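Long-range contacts in 6-aminohexanoate-cyclic-dimer hydrolase (Arthrobacter sp., PDB 3A2Q), which hydrolyses the cyclic dimer of 6-aminohexanoate, a nylon-6 by-product, to the linear dimer, as a member of the amidase family: residues L6-A12 with R217-D221; N139-R145 with M442-P448; A302-F308 with Y369-V373. The protein carries 1 engineered substitution. One frame throughout, in Å; residues are numbered along the deposited sequence.

Interaction 1: L6-A12 with R217-D221; sequences LWQDATA and RSVRD
Asp221 and Asp9 lie side by side where the starts of helices 10-19 and 219-229 meet, with Asp9 and Ser218 at their N-caps, and each acid bonds across to the other segment. The tight part is polar. Asp221 OD2 takes Ala10 N on its syn lone pair at 2.6 Å, and OD1 receives both Thr11 N and Thr11 OG1, so the carboxylate sits on the first turn of the other helix, where the helix end would favour its negative charge. Asp9 answers in two directions: OD1 caps its own helix through Ala12 N (2.7 Å), while OD2 accepts from Ser218 OG above the carboxylate plane. With CG between its backbone N and carbonyl carbon (chi1 63°), Asp9 also presents both oxygens to Arg220, which grips them side-on through NE and NH2 from the solvent side; Thr11 CG2 covers the guanidinium face.

Toward residues 6-8 water enters the contact. Beside it the Arg217 guanidinium packs flat on Trp7 as a cation-pi stack, planes 10° apart, while NH1 bonds to Val158 O and Trp7 NE1 to Val477 O. Its NH2 bonds weakly to Trp7 O and more firmly to a water that also reaches Leu6 O; another water bridges Trp7 O (2.8 Å) and Arg217 NE (2.9 Å).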
ATOM      1  N   LEU A   6     -17.431   7.469  13.299  1.00 42.22           N
ATOM      2  CA  LEU A   6     -16.560   7.274  12.150  1.00 41.28           C
ATOM      3  C   LEU A   6     -15.750   5.978  12.183  1.00 39.89           C
ATOM      4  O   LEU A   6     -14.921   5.746  11.305  1.00 40.19           O
ATOM      5  CB  LEU A   6     -15.610   8.470  12.004  1.00 39.91           C
ATOM      6  CG  LEU A   6     -16.250   9.841  11.742  1.00 39.91           C
ATOM      7  CD1 LEU A   6     -15.166  10.896  11.603  1.00 40.53           C
ATOM      8  CD2 LEU A   6     -17.093   9.784  10.479  1.00 42.51           C
ATOM      9  N   TRP A   7     -15.982   5.132  13.183  1.00 40.12           N
ATOM     10  CA  TRP A   7     -15.249   3.871  13.263  1.00 42.45           C
ATOM     11  C   TRP A   7     -15.940   2.789  12.434  1.00 43.29           C
ATOM     12  O   TRP A   7     -15.475   1.651  12.365  1.00 48.84           O
ATOM     13  CB  TRP A   7     -15.109   3.405  14.717  1.00 39.07           C
ATOM     14  CG  TRP A   7     -14.005   2.390  14.899  1.00 37.39           C
ATOM     15  CD1 TRP A   7     -14.126   1.117  15.384  1.00 38.50           C
ATOM     16  CD2 TRP A   7     -12.616   2.566  14.582  1.00 35.25           C
ATOM     17  NE1 TRP A   7     -12.900   0.490  15.388  1.00 36.29           N
ATOM     18  CE2 TRP A   7     -11.957   1.356  14.901  1.00 31.90           C
ATOM     19  CE3 TRP A   7     -11.867   3.629  14.058  1.00 31.50           C
ATOM     20  CZ2 TRP A   7     -10.580   1.179  14.712  1.00 30.26           C
ATOM     21  CZ3 TRP A   7     -10.494   3.451  13.869  1.00 33.58           C
ATOM     22  CH2 TRP A   7      -9.869   2.233  14.196  1.00 32.28           C
ATOM     23  N   GLN A   8     -17.052   3.151  11.804  1.00 42.54           N
ATOM     24  CA  GLN A   8     -17.804   2.228  10.957  1.00 42.14           C
ATOM     25  C   GLN A   8     -17.041   2.133   9.634  1.00 40.17           C
ATOM     26  O   GLN A   8     -16.422   3.110   9.216  1.00 36.55           O
ATOM     27  CB  GLN A   8     -19.206   2.792  10.696  1.00 42.00           C
ATOM     28  CG  GLN A   8     -19.979   3.179  11.951  1.00 52.17           C
ATOM     29  CD  GLN A   8     -20.743   2.018  12.549  1.00 59.02           C
ATOM     30  OE1 GLN A   8     -21.768   1.597  12.016  1.00 65.87           O
ATOM     31  NE2 GLN A   8     -20.242   1.487  13.659  1.00 61.84           N
ATOM     32  N   ASP A   9     -17.070   0.979   8.971  1.00 39.95           N
ATOM     33  CA  ASP A   9     -16.355   0.876   7.701  1.00 38.90           C
ATOM     34  C   ASP A   9     -17.113   1.600   6.592  1.00 38.43           C
ATOM     35  O   ASP A   9     -18.189   2.148   6.825  1.00 39.32           O
ATOM     36  CB  ASP A   9     -16.085  -0.590   7.315  1.00 39.16           C
ATOM     37  CG  ASP A   9     -17.348  -1.395   7.094  1.00 38.13           C
ATOM     38  OD1 ASP A   9     -18.421  -0.796   6.870  1.00 41.61           O
ATOM     39  OD2 ASP A   9     -17.257  -2.641   7.129  1.00 40.52           O
ATOM     40  N   ALA A  10     -16.549   1.614   5.388  1.00 37.34           N
ATOM     41  CA  ALA A  10     -17.173   2.299   4.260  1.00 36.06           C
ATOM     42  C   ALA A  10     -18.557   1.758   3.917  1.00 36.71           C
ATOM     43  O   ALA A  10     -19.466   2.525   3.600  1.00 38.94           O
ATOM     44  CB  ALA A  10     -16.267   2.227   3.037  1.00 31.27           C
ATOM     45  N   THR A  11     -18.715   0.439   3.979  1.00 35.84           N
ATOM     46  CA  THR A  11     -19.992  -0.181   3.668  1.00 37.54           C
ATOM     47  C   THR A  11     -21.076   0.275   4.646  1.00 39.24           C
ATOM     48  O   THR A  11     -22.187   0.612   4.237  1.00 39.42           O
ATOM     49  CB  THR A  11     -19.888  -1.717   3.716  1.00 39.93           C
ATOM     50  OG1 THR A  11     -18.920  -2.156   2.754  1.00 38.78           O
ATOM     51  CG2 THR A  11     -21.234  -2.352   3.398  1.00 35.18           C
ATOM     52  N   ALA A  12     -20.748   0.291   5.934  1.00 37.67           N
ATOM     53  CA  ALA A  12     -21.705   0.711   6.952  1.00 37.73           C
ATOM     54  C   ALA A  12     -21.998   2.205   6.852  1.00 38.67           C
ATOM     55  O   ALA A  12     -23.132   2.633   7.058  1.00 39.27           O
ATOM     56  CB  ALA A  12     -21.182   0.367   8.342  1.00 36.74           C
ATOM     57  N   ARG A 217     -10.627  -1.033   6.780  1.00 27.41           N
ATOM     58  CA  ARG A 217     -10.603  -1.672   8.087  1.00 28.18           C
ATOM     59  C   ARG A 217     -11.416  -2.971   8.103  1.00 28.74           C
ATOM     60  O   ARG A 217     -11.489  -3.657   9.123  1.00 27.21           O
ATOM     61  CB  ARG A 217     -11.103  -0.710   9.175  1.00 32.02           C
ATOM     62  CG  ARG A 217     -10.164   0.471   9.432  1.00 30.65           C
ATOM     63  CD  ARG A 217     -10.526   1.188  10.726  1.00 31.21           C
ATOM     64  NE  ARG A 217     -11.895   1.691  10.693  1.00 32.07           N
ATOM     65  CZ  ARG A 217     -12.271   2.822  10.106  1.00 26.00           C
ATOM     66  NH1 ARG A 217     -11.382   3.597   9.498  1.00 30.94           N
ATOM     67  NH2 ARG A 217     -13.548   3.168  10.109  1.00 35.94           N
ATOM     68  N   SER A 218     -12.025  -3.309   6.971  1.00 28.73           N
ATOM     69  CA  SER A 218     -12.796  -4.546   6.878  1.00 26.21           C
ATOM     70  C   SER A 218     -12.502  -5.233   5.551  1.00 25.45           C
ATOM     71  O   SER A 218     -12.159  -4.581   4.565  1.00 27.36           O
ATOM     72  CB  SER A 218     -14.299  -4.270   6.982  1.00 28.17           C
ATOM     73  OG  SER A 218     -14.775  -3.586   5.837  1.00 30.81           O
ATOM     74  N   VAL A 219     -12.651  -6.550   5.523  1.00 25.72           N
ATOM     75  CA  VAL A 219     -12.390  -7.294   4.302  1.00 28.71           C
ATOM     76  C   VAL A 219     -13.465  -7.014   3.251  1.00 29.18           C
ATOM     77  O   VAL A 219     -13.182  -7.007   2.049  1.00 27.42           O
ATOM     78  CB  VAL A 219     -12.300  -8.810   4.584  1.00 31.46           C
ATOM     79  CG1 VAL A 219     -12.046  -9.576   3.288  1.00 28.14           C
ATOM     80  CG2 VAL A 219     -11.171  -9.081   5.577  1.00 26.30           C
ATOM     81  N   ARG A 220     -14.693  -6.755   3.692  1.00 28.80           N
ATOM     82  CA  ARG A 220     -15.754  -6.490   2.731  1.00 29.47           C
ATOM     83  C   ARG A 220     -15.516  -5.167   2.012  1.00 27.42           C
ATOM     84  O   ARG A 220     -15.862  -5.020   0.839  1.00 30.98           O
ATOM     85  CB  ARG A 220     -17.127  -6.509   3.411  1.00 28.72           C
ATOM     86  CG  ARG A 220     -17.403  -5.372   4.379  1.00 31.14           C
ATOM     87  CD  ARG A 220     -18.794  -5.533   4.984  1.00 33.87           C
ATOM     88  NE  ARG A 220     -19.190  -4.388   5.797  1.00 35.56           N
ATOM     89  CZ  ARG A 220     -20.381  -4.263   6.379  1.00 42.11           C
ATOM     90  NH1 ARG A 220     -21.292  -5.217   6.238  1.00 39.40           N
ATOM     91  NH2 ARG A 220     -20.665  -3.180   7.091  1.00 33.47           N
ATOM     92  N   ASP A 221     -14.917  -4.205   2.708  1.00 28.09           N
ATOM     93  CA  ASP A 221     -14.621  -2.911   2.102  1.00 26.61           C
ATOM     94  C   ASP A 221     -13.604  -3.084   0.969  1.00 28.85           C
ATOM     95  O   ASP A 221     -13.700  -2.426  -0.063  1.00 28.48           O
ATOM     96  CB  ASP A 221     -14.057  -1.944   3.143  1.00 28.66           C
ATOM     97  CG  ASP A 221     -15.129  -1.081   3.791  1.00 32.78           C
ATOM     98  OD1 ASP A 221     -16.333  -1.348   3.589  1.00 31.67           O
ATOM     99  OD2 ASP A 221     -14.761  -0.133   4.515  1.00 31.51           O
TER
HETATM  100  O   HOH W   1     -13.469   5.821   8.978  1.00 37.29           O
HETATM  101  O   HOH W   2     -13.418  -0.294  12.153  1.00 36.29           O

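Interaction 2: N139-R145 with M442-P448; sequences NPWNLGR and MSSDGMP
Met447, Trp141 and Arg145 carry most of the buried surface here. Met447 turns at both chi2 (-55°) and chi3 (-72°), and this folded chain tucks its thioether against the 139-145 loop: SD rests 3.5 Å from Asn142 CB, and CE fits against Arg145 CB and CG, with the Asn139 amide also close. Farther back, Met447 CG lies over one face of the Arg145 guanidinium. That group ends in a salt bridge, NH2 to Asp445 OD2 at 2.6 Å, bent at the hydrogen (132°) and met on the syn side out of the carboxylate plane; a water joins Arg145 NH1 to the same oxygen.

Trp141 lies across Pro448. The proline CG stands 3.4 Å from the centroid of the five-membered ring, almost on its normal, a CH-pi contact, while Met442 adds an oblique Met-aromatic approach and brings its CE to 3.6 Å from Trp141 CZ3. The indole NE1 is held by Cys182 O. A second water links Asn142 ND2 with Asp445 O.

Asx turns at Asn139 and Asn142, each within a type I beta turn, shape one loop; the other, with a type I turn from Ser443 to Gly446, connects the antiparallel strands 435-442 and 448-455 as a beta hairpin.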
ATOM      1  N   ASN A 139       2.623   7.805  13.759  1.00 29.09           N
ATOM      2  CA  ASN A 139       1.716   6.699  14.030  1.00 26.40           C
ATOM      3  C   ASN A 139       0.659   6.996  15.089  1.00 29.21           C
ATOM      4  O   ASN A 139       0.980   7.358  16.221  1.00 27.81           O
ATOM      5  CB  ASN A 139       2.526   5.472  14.446  1.00 27.50           C
ATOM      6  CG  ASN A 139       1.778   4.178  14.215  1.00 28.97           C
ATOM      7  OD1 ASN A 139       0.648   4.015  14.662  1.00 28.31           O
ATOM      8  ND2 ASN A 139       2.414   3.243  13.512  1.00 26.34           N
ATOM      9  N   PRO A 140      -0.624   6.847  14.728  1.00 28.27           N
ATOM     10  CA  PRO A 140      -1.741   7.091  15.647  1.00 29.68           C
ATOM     11  C   PRO A 140      -1.664   6.214  16.900  1.00 32.81           C
ATOM     12  O   PRO A 140      -2.202   6.567  17.951  1.00 33.01           O
ATOM     13  CB  PRO A 140      -2.972   6.769  14.799  1.00 29.55           C
ATOM     14  CG  PRO A 140      -2.506   7.033  13.391  1.00 31.30           C
ATOM     15  CD  PRO A 140      -1.110   6.492  13.383  1.00 30.86           C
ATOM     16  N   TRP A 141      -1.000   5.068  16.784  1.00 31.12           N
ATOM     17  CA  TRP A 141      -0.866   4.156  17.913  1.00 29.20           C
ATOM     18  C   TRP A 141       0.248   4.600  18.858  1.00 30.67           C
ATOM     19  O   TRP A 141       0.236   4.263  20.037  1.00 31.56           O
ATOM     20  CB  TRP A 141      -0.591   2.724  17.427  1.00 28.23           C
ATOM     21  CG  TRP A 141      -1.693   2.146  16.584  1.00 26.62           C
ATOM     22  CD1 TRP A 141      -1.922   2.381  15.259  1.00 30.02           C
ATOM     23  CD2 TRP A 141      -2.744   1.276  17.025  1.00 24.28           C
ATOM     24  NE1 TRP A 141      -3.053   1.714  14.845  1.00 28.80           N
ATOM     25  CE2 TRP A 141      -3.578   1.028  15.909  1.00 29.78           C
ATOM     26  CE3 TRP A 141      -3.064   0.683  18.253  1.00 26.06           C
ATOM     27  CZ2 TRP A 141      -4.715   0.212  15.985  1.00 30.84           C
ATOM     28  CZ3 TRP A 141      -4.201  -0.133  18.329  1.00 30.51           C
ATOM     29  CH2 TRP A 141      -5.009  -0.357  17.200  1.00 27.51           C
ATOM     30  N   ASN A 142       1.210   5.346  18.323  1.00 29.38           N
ATOM     31  CA  ASN A 142       2.344   5.858  19.092  1.00 28.82           C
ATOM     32  C   ASN A 142       3.009   6.945  18.247  1.00 29.07           C
ATOM     33  O   ASN A 142       3.749   6.646  17.313  1.00 28.08           O
ATOM     34  CB  ASN A 142       3.340   4.733  19.368  1.00 29.47           C
ATOM     35  CG  ASN A 142       4.401   5.131  20.359  1.00 30.33           C
ATOM     36  OD1 ASN A 142       4.928   6.239  20.307  1.00 32.28           O
ATOM     37  ND2 ASN A 142       4.736   4.219  21.265  1.00 33.16           N
ATOM     38  N   LEU A 143       2.754   8.203  18.592  1.00 30.68           N
ATOM     39  CA  LEU A 143       3.282   9.347  17.841  1.00 30.43           C
ATOM     40  C   LEU A 143       4.795   9.413  17.644  1.00 29.97           C
ATOM     41  O   LEU A 143       5.286  10.153  16.786  1.00 29.94           O
ATOM     42  CB  LEU A 143       2.780  10.646  18.474  1.00 31.85           C
ATOM     43  CG  LEU A 143       1.253  10.758  18.499  1.00 31.75           C
ATOM     44  CD1 LEU A 143       0.836  12.045  19.196  1.00 41.32           C
ATOM     45  CD2 LEU A 143       0.713  10.713  17.071  1.00 32.80           C
ATOM     46  N   GLY A 144       5.539   8.643  18.424  1.00 29.45           N
ATOM     47  CA  GLY A 144       6.979   8.650  18.263  1.00 30.98           C
ATOM     48  C   GLY A 144       7.430   7.575  17.295  1.00 30.42           C
ATOM     49  O   GLY A 144       8.626   7.412  17.055  1.00 30.81           O
ATOM     50  N   ARG A 145       6.472   6.849  16.718  1.00 29.78           N
ATOM     51  CA  ARG A 145       6.789   5.767  15.786  1.00 27.30           C
ATOM     52  C   ARG A 145       6.423   6.059  14.338  1.00 26.43           C
ATOM     53  O   ARG A 145       5.509   6.824  14.052  1.00 26.63           O
ATOM     54  CB  ARG A 145       6.067   4.475  16.192  1.00 25.62           C
ATOM     55  CG  ARG A 145       6.386   3.936  17.567  1.00 27.53           C
ATOM     56  CD  ARG A 145       7.810   3.417  17.693  1.00 30.37           C
ATOM     57  NE  ARG A 145       7.978   2.767  18.990  1.00 32.15           N
ATOM     58  CZ  ARG A 145       7.942   1.453  19.191  1.00 37.24           C
ATOM     59  NH1 ARG A 145       7.760   0.619  18.175  1.00 30.56           N
ATOM     60  NH2 ARG A 145       8.052   0.973  20.423  1.00 33.60           N
ATOM     61  N   MET A 442      -0.554  -7.658  17.649  1.00 22.53           N
ATOM     62  CA  MET A 442      -0.131  -6.476  18.396  1.00 21.91           C
ATOM     63  C   MET A 442       1.154  -6.848  19.126  1.00 23.44           C
ATOM     64  O   MET A 442       1.285  -7.961  19.641  1.00 24.21           O
ATOM     65  CB  MET A 442      -1.192  -6.063  19.425  1.00 27.36           C
ATOM     66  CG  MET A 442      -2.458  -5.478  18.834  1.00 22.92           C
ATOM     67  SD  MET A 442      -2.191  -3.876  18.054  1.00 26.75           S
ATOM     68  CE  MET A 442      -2.041  -2.815  19.502  1.00 28.27           C
ATOM     69  N   SER A 443       2.104  -5.919  19.159  1.00 22.14           N
ATOM     70  CA  SER A 443       3.378  -6.142  19.840  1.00 23.47           C
ATOM     71  C   SER A 443       3.147  -6.023  21.339  1.00 25.05           C
ATOM     72  O   SER A 443       2.110  -5.514  21.771  1.00 27.25           O
ATOM     73  CB  SER A 443       4.393  -5.084  19.424  1.00 21.07           C
ATOM     74  OG  SER A 443       4.023  -3.834  19.982  1.00 23.91           O
ATOM     75  N   SER A 444       4.112  -6.474  22.133  1.00 25.42           N
ATOM     76  CA  SER A 444       3.974  -6.400  23.578  1.00 27.19           C
ATOM     77  C   SER A 444       3.953  -4.947  24.059  1.00 29.41           C
ATOM     78  O   SER A 444       3.528  -4.665  25.183  1.00 31.60           O
ATOM     79  CB  SER A 444       5.093  -7.183  24.270  1.00 28.01           C
ATOM     80  OG  SER A 444       6.377  -6.712  23.905  1.00 30.65           O
ATOM     81  N   ASP A 445       4.397  -4.016  23.218  1.00 29.39           N
ATOM     82  CA  ASP A 445       4.360  -2.620  23.629  1.00 29.91           C
ATOM     83  C   ASP A 445       3.284  -1.822  22.894  1.00 31.59           C
ATOM     84  O   ASP A 445       3.410  -0.614  22.692  1.00 31.56           O
ATOM     85  CB  ASP A 445       5.753  -1.962  23.524  1.00 31.98           C
ATOM     86  CG  ASP A 445       6.255  -1.816  22.103  1.00 37.17           C
ATOM     87  OD1 ASP A 445       5.706  -2.456  21.183  1.00 30.03           O
ATOM     88  OD2 ASP A 445       7.231  -1.053  21.915  1.00 32.84           O
ATOM     89  N   GLY A 446       2.223  -2.533  22.495  1.00 27.96           N
ATOM     90  CA  GLY A 446       1.071  -1.920  21.853  1.00 25.95           C
ATOM     91  C   GLY A 446       1.081  -1.462  20.407  1.00 25.92           C
ATOM     92  O   GLY A 446       0.210  -0.678  20.012  1.00 24.61           O
ATOM     93  N   MET A 447       2.036  -1.936  19.614  1.00 25.72           N
ATOM     94  CA  MET A 447       2.118  -1.551  18.211  1.00 24.74           C
ATOM     95  C   MET A 447       1.532  -2.653  17.319  1.00 20.83           C
ATOM     96  O   MET A 447       1.794  -3.832  17.526  1.00 24.52           O
ATOM     97  CB  MET A 447       3.577  -1.295  17.813  1.00 26.71           C
ATOM     98  CG  MET A 447       4.253  -0.153  18.568  1.00 26.50           C
ATOM     99  SD  MET A 447       3.333   1.382  18.443  1.00 27.72           S
ATOM    100  CE  MET A 447       3.636   1.830  16.737  1.00 31.10           C
ATOM    101  N   PRO A 448       0.727  -2.273  16.316  1.00 23.61           N
ATOM    102  CA  PRO A 448       0.124  -3.265  15.413  1.00 22.49           C
ATOM    103  C   PRO A 448       1.138  -4.122  14.656  1.00 21.30           C
ATOM    104  O   PRO A 448       2.207  -3.645  14.265  1.00 24.19           O
ATOM    105  CB  PRO A 448      -0.724  -2.410  14.472  1.00 22.46           C
ATOM    106  CG  PRO A 448      -1.070  -1.205  15.314  1.00 23.08           C
ATOM    107  CD  PRO A 448       0.230  -0.920  16.020  1.00 21.83           C
TER
HETATM  108  O   HOH W   3       3.341   2.023  21.913  1.00 47.02           O
HETATM  109  O   HOH W   4       8.045  -1.881  19.444  1.00 47.96           O

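Interaction 3: A302-F308 with Y369-V373; sequences ALGDRSF and YAGKV
Phe308 and Tyr369 form the apolar centre, where the approach to helix 308-331 packs on helix 356-378 in the amidase fold. Phe308 CD2 sits 3.3 Å above the Tyr369 ring, over its middle, and the two planes are inclined at 31°, an oblique aromatic pair. Tyr369 CG is anti to the backbone N (chi1 -175°), which sends the ring off the helix and against Phe308; Val430 of helix 427-431 touches both rings. One turn farther along helix 356-378, Lys372 CB and Val373 CG2 receive Ala302 CB, each 3.8 Å away, so the 3-10 turn presses close to the helix backbone.

Moving outward, the phenol reaches a polar border. Tyr369 OH donates to Ala302 O at 2.8 Å, coming from above the carbonyl plane, while Asp305 N reaches that oxygen from the opposite face; this buried carbonyl is therefore gripped twice. At the outer edge, Lys372, bent at chi3, brings NZ to Asp305 OD2 in a salt bridge whose hydrogen bond is weak (3.3 Å). The other Asp305 oxygen turns back to its own loop, where OD1 accepts Ser307 N in an Asx turn and also Ser307 OG. A water accepts from Ala302 N (3.0 Å) and donates to Lys372 O (2.7 Å).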
ATOM      1  N   ALA A 302      12.081 -20.315  -3.254  1.00 29.37           N
ATOM      2  CA  ALA A 302      12.590 -19.099  -3.879  1.00 28.09           C
ATOM      3  C   ALA A 302      12.712 -17.983  -2.851  1.00 25.15           C
ATOM      4  O   ALA A 302      13.524 -17.072  -3.009  1.00 27.47           O
ATOM      5  CB  ALA A 302      11.669 -18.664  -5.008  1.00 28.49           C
ATOM      6  N   LEU A 303      11.904 -18.045  -1.798  1.00 24.63           N
ATOM      7  CA  LEU A 303      11.954 -17.015  -0.766  1.00 24.07           C
ATOM      8  C   LEU A 303      13.274 -17.027  -0.002  1.00 23.32           C
ATOM      9  O   LEU A 303      13.594 -16.071   0.707  1.00 28.65           O
ATOM     10  CB  LEU A 303      10.767 -17.160   0.205  1.00 26.72           C
ATOM     11  CG  LEU A 303       9.381 -16.896  -0.409  1.00 25.03           C
ATOM     12  CD1 LEU A 303       8.326 -16.869   0.685  1.00 26.04           C
ATOM     13  CD2 LEU A 303       9.384 -15.571  -1.153  1.00 26.97           C
ATOM     14  N   GLY A 304      14.048 -18.100  -0.159  1.00 25.43           N
ATOM     15  CA  GLY A 304      15.329 -18.188   0.521  1.00 23.87           C
ATOM     16  C   GLY A 304      16.406 -17.426  -0.226  1.00 28.34           C
ATOM     17  O   GLY A 304      17.558 -17.355   0.204  1.00 26.69           O
ATOM     18  N   ASP A 305      16.020 -16.836  -1.352  1.00 28.64           N
ATOM     19  CA  ASP A 305      16.948 -16.090  -2.191  1.00 28.40           C
ATOM     20  C   ASP A 305      16.443 -14.670  -2.427  1.00 29.69           C
ATOM     21  O   ASP A 305      15.268 -14.456  -2.737  1.00 30.93           O
ATOM     22  CB  ASP A 305      17.121 -16.842  -3.523  1.00 31.55           C
ATOM     23  CG  ASP A 305      17.923 -16.063  -4.551  1.00 40.47           C
ATOM     24  OD1 ASP A 305      19.003 -15.536  -4.213  1.00 38.43           O
ATOM     25  OD2 ASP A 305      17.472 -15.993  -5.714  1.00 48.88           O
ATOM     26  N   ARG A 306      17.320 -13.691  -2.242  1.00 26.60           N
ATOM     27  CA  ARG A 306      16.928 -12.310  -2.478  1.00 26.33           C
ATOM     28  C   ARG A 306      17.927 -11.665  -3.434  1.00 26.37           C
ATOM     29  O   ARG A 306      18.085 -10.446  -3.456  1.00 27.70           O
ATOM     30  CB  ARG A 306      16.848 -11.517  -1.168  1.00 23.74           C
ATOM     31  CG  ARG A 306      15.811 -10.395  -1.223  1.00 20.28           C
ATOM     32  CD  ARG A 306      15.827  -9.504  -0.005  1.00 22.48           C
ATOM     33  NE  ARG A 306      15.578 -10.241   1.232  1.00 27.02           N
ATOM     34  CZ  ARG A 306      16.480 -10.420   2.191  1.00 29.13           C
ATOM     35  NH1 ARG A 306      17.699  -9.913   2.060  1.00 27.99           N
ATOM     36  NH2 ARG A 306      16.163 -11.103   3.285  1.00 24.61           N
ATOM     37  N   SER A 307      18.590 -12.497  -4.231  1.00 26.06           N
ATOM     38  CA  SER A 307      19.570 -12.021  -5.206  1.00 30.05           C
ATOM     39  C   SER A 307      18.943 -11.021  -6.169  1.00 29.71           C
ATOM     40  O   SER A 307      19.590 -10.077  -6.619  1.00 28.35           O
ATOM     41  CB  SER A 307      20.130 -13.196  -6.011  1.00 29.44           C
ATOM     42  OG  SER A 307      20.846 -14.084  -5.177  1.00 39.44           O
ATOM     43  N   PHE A 308      17.671 -11.240  -6.476  1.00 27.93           N
ATOM     44  CA  PHE A 308      16.930 -10.386  -7.395  1.00 27.96           C
ATOM     45  C   PHE A 308      16.881  -8.924  -6.968  1.00 29.05           C
ATOM     46  O   PHE A 308      16.746  -8.032  -7.811  1.00 30.02           O
ATOM     47  CB  PHE A 308      15.495 -10.906  -7.527  1.00 27.35           C
ATOM     48  CG  PHE A 308      14.649 -10.671  -6.300  1.00 26.14           C
ATOM     49  CD1 PHE A 308      13.999  -9.457  -6.110  1.00 25.86           C
ATOM     50  CD2 PHE A 308      14.523 -11.656  -5.327  1.00 25.57           C
ATOM     51  CE1 PHE A 308      13.234  -9.222  -4.965  1.00 26.23           C
ATOM     52  CE2 PHE A 308      13.761 -11.436  -4.179  1.00 24.99           C
ATOM     53  CZ  PHE A 308      13.115 -10.216  -3.998  1.00 27.81           C
ATOM     54  N   TYR A 369      12.685 -14.818 -11.450  1.00 28.06           N
ATOM     55  CA  TYR A 369      12.420 -15.005 -10.030  1.00 26.49           C
ATOM     56  C   TYR A 369      10.925 -15.221  -9.817  1.00 24.64           C
ATOM     57  O   TYR A 369      10.518 -16.096  -9.051  1.00 25.08           O
ATOM     58  CB  TYR A 369      12.886 -13.791  -9.232  1.00 26.33           C
ATOM     59  CG  TYR A 369      12.751 -13.996  -7.745  1.00 25.75           C
ATOM     60  CD1 TYR A 369      13.622 -14.843  -7.055  1.00 23.16           C
ATOM     61  CD2 TYR A 369      11.728 -13.378  -7.033  1.00 29.25           C
ATOM     62  CE1 TYR A 369      13.470 -15.070  -5.683  1.00 28.53           C
ATOM     63  CE2 TYR A 369      11.567 -13.595  -5.666  1.00 27.86           C
ATOM     64  CZ  TYR A 369      12.438 -14.440  -4.997  1.00 29.74           C
ATOM     65  OH  TYR A 369      12.269 -14.645  -3.646  1.00 27.34           O
ATOM     66  N   ALA A 370      10.109 -14.424 -10.501  1.00 24.38           N
ATOM     67  CA  ALA A 370       8.658 -14.548 -10.397  1.00 25.44           C
ATOM     68  C   ALA A 370       8.270 -15.996 -10.668  1.00 23.23           C
ATOM     69  O   ALA A 370       7.453 -16.577  -9.960  1.00 25.89           O
ATOM     70  CB  ALA A 370       7.980 -13.630 -11.406  1.00 24.25           C
ATOM     71  N   GLY A 371       8.862 -16.576 -11.705  1.00 26.10           N
ATOM     72  CA  GLY A 371       8.557 -17.953 -12.039  1.00 26.23           C
ATOM     73  C   GLY A 371       8.897 -18.914 -10.914  1.00 28.22           C
ATOM     74  O   GLY A 371       8.103 -19.797 -10.589  1.00 27.14           O
ATOM     75  N   LYS A 372      10.072 -18.747 -10.314  1.00 26.46           N
ATOM     76  CA  LYS A 372      10.484 -19.630  -9.229  1.00 27.39           C
ATOM     77  C   LYS A 372       9.487 -19.552  -8.084  1.00 29.71           C
ATOM     78  O   LYS A 372       9.117 -20.572  -7.502  1.00 27.83           O
ATOM     79  CB  LYS A 372      11.886 -19.267  -8.723  1.00 31.96           C
ATOM     80  CG  LYS A 372      12.999 -19.435  -9.756  1.00 40.86           C
ATOM     81  CD  LYS A 372      14.384 -19.419  -9.107  1.00 44.53           C
ATOM     82  CE  LYS A 372      14.616 -18.158  -8.281  1.00 49.24           C
ATOM     83  NZ  LYS A 372      15.880 -18.230  -7.489  1.00 53.99           N
ATOM     84  N   VAL A 373       9.043 -18.340  -7.769  1.00 25.82           N
ATOM     85  CA  VAL A 373       8.085 -18.150  -6.692  1.00 24.20           C
ATOM     86  C   VAL A 373       6.738 -18.804  -7.002  1.00 24.05           C
ATOM     87  O   VAL A 373       6.222 -19.586  -6.207  1.00 23.08           O
ATOM     88  CB  VAL A 373       7.831 -16.652  -6.416  1.00 26.20           C
ATOM     89  CG1 VAL A 373       6.693 -16.513  -5.428  1.00 21.08           C
ATOM     90  CG2 VAL A 373       9.094 -15.987  -5.869  1.00 22.77           C
TER
HETATM   91  O   HOH W   5       9.858 -21.353  -5.061  1.00 28.71           O

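Overall arrangement
Interaction 3 is the buried one, with an aromatic pair at its centre and charge left to the edge; interaction 1 is a surface contact run by carboxylates, helix N-termini and arginines; interaction 2, partly buried, mixes thioether and indole packing with a single salt bridge. Interactions 1 and 2 are neighbours, nearest atoms about 6 Å apart, and their segments alternate along the chain. Interaction 3 lies on the opposite side of the chain's centre from interaction 1, centres about 35 Å apart. No two hold the same pair of elements: interaction 1 joins two helix starts, interaction 2 a loop and a hairpin, interaction 3 a turn and a helix.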